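Local coordinates for protein aspartate aminotransferase, mitochondrial (Trypanosoma brucei brucei, PDB 4W5K) that probably transfers amino groups from aspartate to 2-oxoglutarate, using pyridoxal 5'-phosphate as its cofactor and working as a homodimer, at residues D41-F46 with G378-N383; G159-L164 with C196-R201; A211-A216 with Y222-P227. The protein carries 1 engineered substitution. All coordinates share one frame; numbering follows the deposited sequence. Where two conformers were deposited one is given.

Contact 1 of 3, residues D41-F46 with G378-N383; sequences DADQPF and GLNSTN
With chi1 at -165° D41 extends its carboxylate away from its backbone N, and S381 folds its hydroxyl between its backbone N and carbonyl carbon (chi1 68°), which brings both carboxylate oxygens to one residue. OD1 of D41 accepts the backbone N-H of S381 almost straight at 2.9 Å, and OD2 takes S381 OG at 2.7 Å. Both donors come in on the syn side, tilted out of the carboxylate plane, the backbone N more than the hydroxyl, so the two bonds fix the rotation of the carboxylate. N380 lies across the base of this fork: its CB is 3.3 Å from D41 O, and its amide stands 84° from the carboxylate. That amide is held within its own loop, because N380 OD1 accepts T382 N at 2.8 Å, closing an Asx turn, and also T382 OG1. D43 CB rests 3.9 Å from N380 ND2, and a water bonded to G378 O at 2.8 Å reaches D43 OD1 weakly. The pairing joins the loop between strand 31-32 and helix 49-52 to that between strand 373-375 and helix 384-395; both pack on helix 300-331, through F46 and L379, while P45 packs on N59 of the second subunit.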
loop_
_atom_site.group_PDB
_atom_site.type_symbol
_atom_site.label_atom_id
_atom_site.label_comp_id
_atom_site.label_asym_id
_atom_site.label_seq_id
_atom_site.Cartn_x
_atom_site.Cartn_y
_atom_site.Cartn_z
ATOM N N ASP A 41 -11.023 -27.458 -5.313
ATOM C CA ASP A 41 -10.702 -28.848 -5.647
ATOM C C ASP A 41 -10.225 -29.080 -7.082
ATOM O O ASP A 41 -9.673 -30.138 -7.383
ATOM C CB ASP A 41 -11.921 -29.734 -5.390
ATOM C CG ASP A 41 -11.571 -31.210 -5.372
ATOM O OD1 ASP A 41 -10.736 -31.610 -4.533
ATOM O OD2 ASP A 41 -12.115 -31.954 -6.225
ATOM N N ALA A 42 -10.464 -28.102 -7.958
ATOM C CA ALA A 42 -10.019 -28.147 -9.342
ATOM C C ALA A 42 -8.695 -27.421 -9.536
ATOM O O ALA A 42 -8.262 -27.197 -10.668
ATOM C CB ALA A 42 -11.072 -27.542 -10.240
ATOM N N ASP A 43 -8.084 -27.023 -8.427
ATOM C CA ASP A 43 -6.795 -26.348 -8.420
ATOM C C ASP A 43 -6.913 -24.969 -9.082
ATOM O O ASP A 43 -5.991 -24.503 -9.738
ATOM C CB ASP A 43 -5.726 -27.208 -9.111
ATOM C CG ASP A 43 -4.323 -26.665 -8.931
ATOM O OD1 ASP A 43 -4.007 -26.122 -7.846
ATOM O OD2 ASP A 43 -3.540 -26.756 -9.898
ATOM N N GLN A 44 -8.069 -24.335 -8.921
ATOM C CA GLN A 44 -8.290 -22.991 -9.469
ATOM C C GLN A 44 -8.292 -21.948 -8.367
ATOM O O GLN A 44 -8.724 -22.220 -7.257
ATOM C CB GLN A 44 -9.618 -22.912 -10.213
ATOM C CG GLN A 44 -9.745 -23.866 -11.389
ATOM C CD GLN A 44 -8.571 -23.754 -12.340
ATOM O OE1 GLN A 44 -8.280 -22.677 -12.866
ATOM N NE2 GLN A 44 -7.869 -24.867 -12.543
ATOM N N PRO A 45 -7.850 -20.719 -8.691
ATOM C CA PRO A 45 -8.104 -19.624 -7.751
ATOM C C PRO A 45 -9.606 -19.491 -7.510
ATOM O O PRO A 45 -10.411 -19.766 -8.399
ATOM C CB PRO A 45 -7.550 -18.383 -8.466
ATOM C CG PRO A 45 -6.644 -18.888 -9.522
ATOM C CD PRO A 45 -7.177 -20.260 -9.918
ATOM N N PHE A 46 -9.980 -19.062 -6.315
ATOM C CA PHE A 46 -11.379 -19.104 -5.917
ATOM C C PHE A 46 -11.855 -17.727 -5.533
ATOM O O PHE A 46 -11.467 -17.178 -4.502
ATOM C CB PHE A 46 -11.567 -20.102 -4.758
ATOM C CG PHE A 46 -12.941 -20.079 -4.146
ATOM C CD1 PHE A 46 -14.071 -20.310 -4.927
ATOM C CD2 PHE A 46 -13.098 -19.883 -2.779
ATOM C CE1 PHE A 46 -15.341 -20.307 -4.360
ATOM C CE2 PHE A 46 -14.368 -19.877 -2.203
ATOM C CZ PHE A 46 -15.492 -20.084 -3.006
ATOM N N GLY A 378 -2.833 -26.988 -2.228
ATOM C CA GLY A 378 -2.431 -27.536 -3.516
ATOM C C GLY A 378 -2.833 -29.005 -3.664
ATOM O O GLY A 378 -2.749 -29.578 -4.761
ATOM N N LEU A 379 -3.273 -29.604 -2.560
ATOM C CA LEU A 379 -3.799 -30.973 -2.553
ATOM C C LEU A 379 -5.281 -30.975 -2.906
ATOM O O LEU A 379 -6.029 -30.101 -2.459
ATOM C CB LEU A 379 -3.606 -31.637 -1.179
ATOM C CG LEU A 379 -2.248 -32.190 -0.760
ATOM C CD1 LEU A 379 -2.320 -32.800 0.639
ATOM C CD2 LEU A 379 -1.725 -33.208 -1.754
ATOM N N ASN A 380 -5.715 -31.968 -3.679
ATOM C CA ASN A 380 -7.125 -32.085 -4.005
ATOM C C ASN A 380 -7.503 -33.517 -4.371
ATOM O O ASN A 380 -6.685 -34.433 -4.276
ATOM C CB ASN A 380 -7.495 -31.142 -5.148
ATOM C CG ASN A 380 -6.581 -31.301 -6.335
ATOM O OD1 ASN A 380 -6.509 -32.380 -6.941
ATOM N ND2 ASN A 380 -5.866 -30.230 -6.675
ATOM N N SER A 381 -8.745 -33.695 -4.792
ATOM C CA SER A 381 -9.232 -35.026 -5.142
ATOM C C SER A 381 -8.420 -35.675 -6.262
ATOM O O SER A 381 -8.313 -36.905 -6.311
ATOM C CB SER A 381 -10.710 -34.957 -5.534
ATOM O OG SER A 381 -10.908 -34.264 -6.750
ATOM N N THR A 382 -7.847 -34.880 -7.169
ATOM C CA THR A 382 -7.176 -35.472 -8.331
ATOM C C THR A 382 -5.693 -35.783 -8.115
ATOM O O THR A 382 -5.080 -36.437 -8.952
ATOM C CB THR A 382 -7.288 -34.568 -9.591
ATOM O OG1 THR A 382 -6.401 -33.452 -9.478
ATOM C CG2 THR A 382 -8.711 -34.066 -9.773
ATOM N N ASN A 383 -5.105 -35.338 -7.007
ATOM C CA ASN A 383 -3.688 -35.618 -6.801
ATOM C C ASN A 383 -3.334 -36.201 -5.431
ATOM O O ASN A 383 -2.175 -36.532 -5.186
ATOM C CB ASN A 383 -2.848 -34.356 -7.046
ATOM C CG ASN A 383 -3.180 -33.203 -6.089
ATOM O OD1 ASN A 383 -3.671 -33.408 -4.967
ATOM N ND2 ASN A 383 -2.883 -31.980 -6.527
HETATM O O HOH W 1 -1.953 -28.194 -7.042
#

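Contact 2 of 3, residues G159-L164 with C196-R201; sequences GMLECL and CDVIKR
V198 spreads its two methyl branches over the side of helix 157-166, one against L164 and the other against L161. CG1, turned anti to the backbone N (chi1 -179°), lies 3.8 Å from L164 CB and just as near the backbone carbonyl carbon of that leucine, so this branch sits low against the opposing helix. CG2 meets the methyl end of L161, with 3.9 Å to CD2, where the two side chains pass at a slant. L161 starts out along the flank of its helix, and only its outer branch reaches across. Beside it, the CD1 branch of the same L164 approaches I199 CG1 at 4.3 Å, a looser touch that carries the apolar seam inward. The contact is purely apolar, and V198, L164 and I199 are all buried. The short axes run almost parallel, 4° apart, with a closest approach of 9.7 Å. A salt bridge from R201 NH1 to D165 OD1 ties the helices together beyond the seam, and V195 extends the packing toward L161, L164 and M160. M160 and C163 face strand 141-149, whereas I199 touches H204 and V234. Such side-by-side parallel helices belong to the open alpha/beta layering of the large domain in fold-type I aminotransferases; helix 189-201 forms the beta-alpha-beta crossover between the neighbouring parallel strands 172-176 and 205-210.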
loop_
_atom_site.group_PDB
_atom_site.type_symbol
_atom_site.label_atom_id
_atom_site.label_comp_id
_atom_site.label_asym_id
_atom_site.label_seq_id
_atom_site.Cartn_x
_atom_site.Cartn_y
_atom_site.Cartn_z
ATOM N N GLY A 159 7.132 -25.340 27.228
ATOM C CA GLY A 159 8.239 -24.511 26.778
ATOM C C GLY A 159 7.801 -23.089 26.494
ATOM O O GLY A 159 8.470 -22.132 26.886
ATOM N N MET A 160 6.686 -22.952 25.788
ATOM C CA MET A 160 6.105 -21.636 25.519
ATOM C C MET A 160 5.840 -20.861 26.808
ATOM O O MET A 160 6.258 -19.700 26.950
ATOM C CB MET A 160 4.812 -21.775 24.740
ATOM C CG MET A 160 4.186 -20.440 24.390
ATOM S SD MET A 160 2.773 -20.742 23.308
ATOM C CE MET A 160 2.259 -19.069 22.943
ATOM N N LEU A 161 5.152 -21.517 27.746
ATOM C CA LEU A 161 4.809 -20.875 29.009
ATOM C C LEU A 161 6.059 -20.451 29.783
ATOM O O LEU A 161 6.115 -19.326 30.297
ATOM C CB LEU A 161 3.947 -21.804 29.874
ATOM C CG LEU A 161 2.560 -22.143 29.328
ATOM C CD1 LEU A 161 1.881 -23.158 30.237
ATOM C CD2 LEU A 161 1.709 -20.899 29.184
ATOM N N GLU A 162 7.084 -21.297 29.822
ATOM C CA GLU A 162 8.301 -20.958 30.559
ATOM C C GLU A 162 9.039 -19.793 29.913
ATOM O O GLU A 162 9.580 -18.933 30.602
ATOM C CB GLU A 162 9.255 -22.153 30.667
ATOM C CG GLU A 162 10.373 -21.888 31.670
ATOM C CD GLU A 162 11.587 -22.786 31.506
ATOM O OE1 GLU A 162 11.558 -23.703 30.662
ATOM O OE2 GLU A 162 12.579 -22.566 32.231
ATOM N N CYS A 163 9.079 -19.781 28.586
ATOM C CA CYS A 163 9.731 -18.687 27.873
ATOM C C CYS A 163 9.015 -17.370 28.156
ATOM O O CYS A 163 9.664 -16.344 28.397
ATOM C CB CYS A 163 9.771 -18.953 26.358
ATOM S SG CYS A 163 11.038 -20.177 25.897
ATOM N N LEU A 164 7.680 -17.390 28.128
ATOM C CA LEU A 164 6.919 -16.164 28.377
ATOM C C LEU A 164 7.098 -15.724 29.828
ATOM O O LEU A 164 7.189 -14.538 30.111
ATOM C CB LEU A 164 5.434 -16.342 28.039
ATOM C CG LEU A 164 5.113 -16.586 26.553
ATOM C CD1 LEU A 164 3.600 -16.646 26.282
ATOM C CD2 LEU A 164 5.770 -15.574 25.659
ATOM N N CYS A 196 -2.419 -16.620 28.096
ATOM C CA CYS A 196 -2.887 -15.276 28.406
ATOM C C CYS A 196 -2.696 -14.942 29.882
ATOM O O CYS A 196 -2.404 -13.793 30.215
ATOM C CB CYS A 196 -4.345 -15.127 27.984
ATOM S SG CYS A 196 -4.580 -15.240 26.172
ATOM N N ASP A 197 -2.825 -15.923 30.776
ATOM C CA ASP A 197 -2.565 -15.655 32.191
ATOM C C ASP A 197 -1.117 -15.219 32.404
ATOM O O ASP A 197 -0.839 -14.344 33.227
ATOM C CB ASP A 197 -2.882 -16.879 33.069
ATOM C CG ASP A 197 -4.377 -17.046 33.323
ATOM O OD1 ASP A 197 -5.140 -16.083 33.079
ATOM O OD2 ASP A 197 -4.802 -18.139 33.766
ATOM N N VAL A 198 -0.189 -15.828 31.676
ATOM C CA VAL A 198 1.216 -15.458 31.834
ATOM C C VAL A 198 1.440 -14.048 31.286
ATOM O O VAL A 198 2.103 -13.221 31.925
ATOM C CB VAL A 198 2.163 -16.441 31.117
ATOM C CG1 VAL A 198 3.610 -16.020 31.339
ATOM C CG2 VAL A 198 1.948 -17.889 31.623
ATOM N N ILE A 199 0.885 -13.786 30.103
ATOM C CA ILE A 199 1.006 -12.466 29.465
ATOM C C ILE A 199 0.492 -11.381 30.421
ATOM O O ILE A 199 1.143 -10.327 30.616
ATOM C CB ILE A 199 0.245 -12.439 28.108
ATOM C CG1 ILE A 199 1.020 -13.261 27.067
ATOM C CG2 ILE A 199 0.027 -11.002 27.627
ATOM C CD1 ILE A 199 0.317 -13.439 25.691
ATOM N N LYS A 200 -0.655 -11.622 31.051
ATOM C CA LYS A 200 -1.191 -10.623 31.984
ATOM C C LYS A 200 -0.287 -10.425 33.195
ATOM O O LYS A 200 0.029 -9.282 33.562
ATOM C CB LYS A 200 -2.597 -10.996 32.450
ATOM C CG LYS A 200 -3.219 -9.997 33.430
ATOM C CD LYS A 200 -4.586 -10.480 33.896
ATOM C CE LYS A 200 -5.237 -9.522 34.896
ATOM N NZ LYS A 200 -5.616 -8.214 34.256
ATOM N N ARG A 201 0.134 -11.532 33.810
ATOM C CA ARG A 201 0.946 -11.480 35.031
ATOM C C ARG A 201 2.308 -10.818 34.823
ATOM O O ARG A 201 2.819 -10.114 35.713
ATOM C CB ARG A 201 1.142 -12.891 35.592
ATOM C CG ARG A 201 2.106 -12.956 36.778
ATOM C CD ARG A 201 1.979 -14.274 37.537
ATOM N NE ARG A 201 2.038 -15.428 36.646
ATOM C CZ ARG A 201 3.160 -15.912 36.121
ATOM N NH1 ARG A 201 4.330 -15.340 36.403
ATOM N NH2 ARG A 201 3.109 -16.972 35.317
#

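Contact 3 of 3, residues A211-A216 with Y222-P227; sequences AYQGFA and YDAFVP. With PLP (pyridoxal-5'-phosphate), chain C; MLT (D-malate), chain D.
OD2 of D223 takes a weak, bent hydrogen bond from G214 N at 2.8 Å, while OD1 of the same carboxylate is bound by T217 OG1. CG of D223 stands anti to its carbonyl carbon (chi1 -72°), and this sends the carboxylate into the turn made by 211-216. A216 closes in on it from that turn, its CB 3.5 Å from OD2. G214 adopts a positive phi (82°), at which a side chain would collide with the preceding carbonyl. Q213 runs fully extended past D223 toward A224, its amide turned 63° from the carboxylate; NE2 lies 3.5 Å from A224 CB and bonds to L78 O and L220 O. D223, Q213 and G214 are buried, and these bonds satisfy their polar groups inside the fold. On the far side of the turn lies the cofactor. Y212 OH shares a 2.6 Å hydrogen bond with O3 of pyridoxal phosphate, which meets the tyrosine at the ring edge, while A211 CB packs 3.7 Å from C2 of the pyridine ring. Y212 also touches N181 and the engineered A245. At the other end F225 stacks with H189 and H229, and its CE1 is 3.5 Å from O1 of D-malate, which R193 and H189 bind. A turn after strand 205-210 that presents a tyrosine to the cofactor's phenolic oxygen is characteristic of the pyridoxal phosphate site of the aspartate aminotransferase family.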
loop_
_atom_site.group_PDB
_atom_site.type_symbol
_atom_site.label_atom_id
_atom_site.label_comp_id
_atom_site.label_asym_id
_atom_site.label_seq_id
_atom_site.Cartn_x
_atom_site.Cartn_y
_atom_site.Cartn_z
ATOM N N ALA A 211 -4.409 -13.666 10.732
ATOM C CA ALA A 211 -4.450 -13.653 9.266
ATOM C C ALA A 211 -5.538 -14.556 8.707
ATOM O O ALA A 211 -5.806 -14.483 7.516
ATOM C CB ALA A 211 -3.060 -14.074 8.684
ATOM N N TYR A 212 -6.160 -15.402 9.538
ATOM C CA TYR A 212 -7.065 -16.430 9.026
ATOM C C TYR A 212 -8.355 -16.581 9.821
ATOM O O TYR A 212 -8.866 -17.680 9.927
ATOM C CB TYR A 212 -6.345 -17.799 8.984
ATOM C CG TYR A 212 -5.084 -17.760 8.156
ATOM C CD1 TYR A 212 -5.161 -17.771 6.772
ATOM C CD2 TYR A 212 -3.818 -17.703 8.757
ATOM C CE1 TYR A 212 -4.027 -17.716 5.986
ATOM C CE2 TYR A 212 -2.663 -17.639 7.980
ATOM C CZ TYR A 212 -2.786 -17.639 6.584
ATOM O OH TYR A 212 -1.674 -17.580 5.783
ATOM N N GLN A 213 -8.899 -15.490 10.345
ATOM C CA GLN A 213 -10.177 -15.581 11.067
ATOM C C GLN A 213 -11.278 -16.164 10.177
ATOM O O GLN A 213 -11.520 -15.658 9.083
ATOM C CB GLN A 213 -10.622 -14.214 11.581
ATOM C CG GLN A 213 -11.823 -14.335 12.552
ATOM C CD GLN A 213 -12.511 -13.016 12.838
ATOM O OE1 GLN A 213 -12.101 -11.972 12.337
ATOM N NE2 GLN A 213 -13.572 -13.056 13.650
ATOM N N GLY A 214 -11.947 -17.223 10.643
ATOM C CA GLY A 214 -13.005 -17.838 9.850
ATOM C C GLY A 214 -12.482 -18.806 8.805
ATOM O O GLY A 214 -13.037 -19.889 8.631
ATOM N N PHE A 215 -11.426 -18.410 8.096
ATOM C CA PHE A 215 -10.743 -19.304 7.168
ATOM C C PHE A 215 -10.195 -20.543 7.892
ATOM O O PHE A 215 -10.298 -21.675 7.400
ATOM C CB PHE A 215 -9.606 -18.538 6.434
ATOM C CG PHE A 215 -8.902 -19.358 5.389
ATOM C CD1 PHE A 215 -7.806 -20.136 5.721
ATOM C CD2 PHE A 215 -9.370 -19.379 4.068
ATOM C CE1 PHE A 215 -7.166 -20.925 4.771
ATOM C CE2 PHE A 215 -8.740 -20.164 3.110
ATOM C CZ PHE A 215 -7.638 -20.932 3.444
ATOM N N ALA A 216 -9.631 -20.335 9.072
ATOM C CA ALA A 216 -8.968 -21.442 9.785
ATOM C C ALA A 216 -9.879 -22.623 10.091
ATOM O O ALA A 216 -9.552 -23.770 9.746
ATOM C CB ALA A 216 -8.349 -20.898 11.074
ATOM N N TYR A 222 -14.948 -18.523 17.226
ATOM C CA TYR A 222 -13.924 -19.420 17.747
ATOM C C TYR A 222 -12.532 -18.950 17.298
ATOM O O TYR A 222 -11.589 -18.913 18.091
ATOM C CB TYR A 222 -14.204 -20.858 17.291
ATOM C CG TYR A 222 -13.189 -21.888 17.758
ATOM C CD1 TYR A 222 -12.001 -22.091 17.056
ATOM C CD2 TYR A 222 -13.443 -22.686 18.876
ATOM C CE1 TYR A 222 -11.069 -23.045 17.477
ATOM C CE2 TYR A 222 -12.523 -23.643 19.296
ATOM C CZ TYR A 222 -11.347 -23.820 18.592
ATOM O OH TYR A 222 -10.441 -24.779 19.012
ATOM N N ASP A 223 -12.397 -18.580 16.026
ATOM C CA ASP A 223 -11.083 -18.243 15.511
ATOM C C ASP A 223 -10.583 -16.908 16.057
ATOM O O ASP A 223 -9.391 -16.636 15.988
ATOM C CB ASP A 223 -11.088 -18.171 13.980
ATOM C CG ASP A 223 -11.190 -19.536 13.329
ATOM O OD1 ASP A 223 -11.058 -20.577 14.044
ATOM O OD2 ASP A 223 -11.398 -19.572 12.096
ATOM N N ALA A 224 -11.487 -16.072 16.564
ATOM C CA ALA A 224 -11.048 -14.792 17.140
ATOM C C ALA A 224 -10.922 -14.870 18.678
ATOM O O ALA A 224 -10.868 -13.847 19.371
ATOM C CB ALA A 224 -12.003 -13.651 16.734
ATOM N N PHE A 225 -10.887 -16.085 19.222
ATOM C CA PHE A 225 -10.786 -16.235 20.674
ATOM C C PHE A 225 -9.594 -15.477 21.280
ATOM O O PHE A 225 -9.739 -14.806 22.300
ATOM C CB PHE A 225 -10.700 -17.731 21.056
ATOM C CG PHE A 225 -10.524 -17.963 22.521
ATOM C CD1 PHE A 225 -11.588 -17.781 23.388
ATOM C CD2 PHE A 225 -9.293 -18.321 23.043
ATOM C CE1 PHE A 225 -11.426 -17.980 24.771
ATOM C CE2 PHE A 225 -9.117 -18.487 24.406
ATOM C CZ PHE A 225 -10.192 -18.344 25.269
ATOM N N VAL A 226 -8.429 -15.570 20.660
ATOM C CA VAL A 226 -7.240 -14.984 21.280
ATOM C C VAL A 226 -7.326 -13.438 21.462
ATOM O O VAL A 226 -7.099 -12.961 22.570
ATOM C CB VAL A 226 -5.968 -15.386 20.494
ATOM C CG1 VAL A 226 -4.769 -14.576 20.947
ATOM C CG2 VAL A 226 -5.696 -16.881 20.736
ATOM N N PRO A 227 -7.703 -12.678 20.416
ATOM C CA PRO A 227 -7.831 -11.227 20.681
ATOM C C PRO A 227 -9.034 -10.880 21.572
ATOM O O PRO A 227 -8.959 -9.977 22.412
ATOM C CB PRO A 227 -7.984 -10.629 19.277
ATOM C CG PRO A 227 -8.477 -11.764 18.431
ATOM C CD PRO A 227 -7.824 -12.991 18.982
HETATM N N1 PLP C . 0.751 -13.060 8.754
HETATM C C2 PLP C . 0.605 -14.398 8.474
HETATM C C2A PLP C . 0.734 -15.374 9.600
HETATM C C3 PLP C . 0.343 -14.828 7.173
HETATM O O3 PLP C . 0.213 -16.156 6.869
HETATM C C4 PLP C . 0.223 -13.896 6.152
HETATM C C4A PLP C . -0.285 -14.367 4.818
HETATM O O4A PLP C . 0.489 -14.968 4.067
HETATM C C5 PLP C . 0.369 -12.538 6.434
HETATM C C6 PLP C . 0.617 -12.126 7.744
HETATM C C5A PLP C . 0.270 -11.497 5.328
HETATM O O4P PLP C . -1.064 -11.288 4.958
HETATM P P PLP C . -1.473 -10.180 3.944
HETATM O O1P PLP C . -1.487 -10.723 2.546
HETATM O O2P PLP C . -0.521 -9.013 4.048
HETATM O O3P PLP C . -2.865 -9.774 4.370
HETATM C C1 MLT D . -14.046 -20.385 25.284
HETATM O O1 MLT D . -12.998 -21.081 25.238
HETATM O O2 MLT D . -14.417 -19.846 26.360
HETATM C C2 MLT D . -14.862 -20.189 24.017
HETATM O O3 MLT D . -14.143 -20.841 23.013
#

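How the contacts relate
Only contact 3 reaches the cofactor; contact 1 has its centre about 24 Å from that of contact 3, and contact 2 about 20 Å. Contacts 1 and 2 lie on opposite sides of the chain's centre, their centres about 39 Å apart. Contact 1 joins early and late parts of the sequence, and both other contacts fall between its segments. Contact 2 is complete before contact 3 begins, the two being linked through strand 205-210, which follows helix 189-201 and leads into 211-216. That helix also supplies H189 and R193 to D-malate. The malate beside F225 is remote from the cofactor: its O1 is 23.2 Å from pyridoxal phosphate O3.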